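Local coordinates for protein adenosine deaminase (Burkholderia ambifaria, PDB 4GXW) that probably removes the exocyclic amino group of adenine or adenosine by zinc-dependent hydrolysis, in a TIM-barrel amidohydrolase fold, at residues Ala326-Lys329 against Gln330-Leu333. Numbering follows the deposited sequence.
Sequences ADLK and QFML
Ala326 O is gripped twice: Gln330 N donates to it at 3.2 Å, as in any alpha helix, and a water donates a second bond at 2.7 Å. A bend at chi2 (-50°) brings Gln330 NE2 round to donate to the same water at 2.9 Å, closing a water bridge on the exposed side of helix 325-338, which packs on the outside of the deaminase's TIM barrel. The next i+4 to i bonds run from Phe331 N to Asp327 O, Met332 N to Leu328 O and Leu333 N to Lys329 O. Asp327, in the first turn, suits the helix N-terminus because OD2 accepts from Thr324 N. On the buried side, Leu328 CD1 meets Phe331 CE2 at 4.0 Å; both side chains also pack on Trp314 and Met317 of helix 310-319, while Phe331 reaches strand 295-298. Met332, long, flexible and apolar, is buried against Trp353 and Phe357 of helix 343-371. The apolar stem of Lys329, fully extended, lies against Ala354 and Phe357, and its charged NZ forms a salt bridge with Asp358. With CG beside its backbone N (chi1 -61°), Phe331 turns its ring back along the helix and sets one face over Asp327 O, 3.3 Å above the ring plane, offset toward the rim.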
loop_
_atom_site.group_PDB
_atom_site.type_symbol
_atom_site.label_atom_id
_atom_site.label_comp_id
_atom_site.label_asym_id
_atom_site.label_seq_id
_atom_site.Cartn_x
_atom_site.Cartn_y
_atom_site.Cartn_z
ATOM N N ALA A 326 6.977 11.718 17.797
ATOM C CA ALA A 326 8.358 11.445 17.416
ATOM C C ALA A 326 8.488 10.166 16.585
ATOM O O ALA A 326 9.226 10.135 15.602
ATOM C CB ALA A 326 9.239 11.368 18.652
ATOM N N ASP A 327 7.772 9.113 16.974
ATOM C CA ASP A 327 7.743 7.885 16.176
ATOM C C ASP A 327 7.230 8.148 14.761
ATOM O O ASP A 327 7.775 7.626 13.785
ATOM C CB ASP A 327 6.852 6.818 16.828
ATOM C CG ASP A 327 7.432 6.254 18.103
ATOM O OD1 ASP A 327 8.676 6.141 18.216
ATOM O OD2 ASP A 327 6.630 5.895 18.998
ATOM N N LEU A 328 6.167 8.939 14.650
ATOM C CA LEU A 328 5.608 9.279 13.338
ATOM C C LEU A 328 6.618 10.037 12.465
ATOM O O LEU A 328 6.681 9.806 11.260
ATOM C CB LEU A 328 4.288 10.055 13.470
ATOM C CG LEU A 328 3.001 9.212 13.448
ATOM C CD1 LEU A 328 3.039 8.077 14.468
ATOM C CD2 LEU A 328 1.771 10.096 13.659
ATOM N N LYS A 329 7.424 10.910 13.062
ATOM C CA LYS A 329 8.470 11.570 12.291
ATOM C C LYS A 329 9.438 10.541 11.694
ATOM O O LYS A 329 9.828 10.638 10.525
ATOM C CB LYS A 329 9.234 12.587 13.148
ATOM C CG LYS A 329 10.185 13.466 12.342
ATOM C CD LYS A 329 10.916 14.469 13.208
ATOM C CE LYS A 329 11.875 15.316 12.373
ATOM N NZ LYS A 329 12.560 16.336 13.216
ATOM N N GLN A 330 9.818 9.550 12.498
ATOM C CA GLN A 330 10.672 8.478 12.007
ATOM C C GLN A 330 9.996 7.681 10.892
ATOM O O GLN A 330 10.643 7.332 9.910
ATOM C CB GLN A 330 11.130 7.565 13.146
ATOM C CG GLN A 330 12.085 8.247 14.110
ATOM C CD GLN A 330 13.226 8.949 13.393
ATOM O OE1 GLN A 330 13.931 8.344 12.586
ATOM N NE2 GLN A 330 13.402 10.243 13.676
ATOM N N PHE A 331 8.702 7.402 11.032
ATOM C CA PHE A 331 7.992 6.691 9.972
ATOM C C PHE A 331 8.008 7.484 8.659
ATOM O O PHE A 331 8.125 6.898 7.584
ATOM C CB PHE A 331 6.532 6.406 10.347
ATOM C CG PHE A 331 6.348 5.535 11.560
ATOM C CD1 PHE A 331 7.355 4.702 12.038
ATOM C CD2 PHE A 331 5.141 5.568 12.235
ATOM C CE1 PHE A 331 7.147 3.908 13.155
ATOM C CE2 PHE A 331 4.930 4.785 13.355
ATOM C CZ PHE A 331 5.936 3.961 13.824
ATOM N N MET A 332 7.860 8.802 8.753
ATOM C CA MET A 332 7.969 9.674 7.586
ATOM C C MET A 332 9.341 9.535 6.925
ATOM O O MET A 332 9.447 9.367 5.703
ATOM C CB MET A 332 7.727 11.139 7.978
ATOM C CG MET A 332 7.846 12.084 6.790
ATOM S SD MET A 332 7.723 13.824 7.242
ATOM C CE MET A 332 9.297 14.073 8.046
ATOM N N LEU A 333 10.389 9.577 7.736
ATOM C CA LEU A 333 11.739 9.405 7.217
ATOM C C LEU A 333 11.947 8.013 6.616
ATOM O O LEU A 333 12.629 7.870 5.597
ATOM C CB LEU A 333 12.773 9.711 8.304
ATOM C CG LEU A 333 12.764 11.165 8.799
ATOM C CD1 LEU A 333 13.655 11.312 10.013
ATOM C CD2 LEU A 333 13.206 12.109 7.684
HETATM O O HOH W 1 11.684 11.322 15.777
#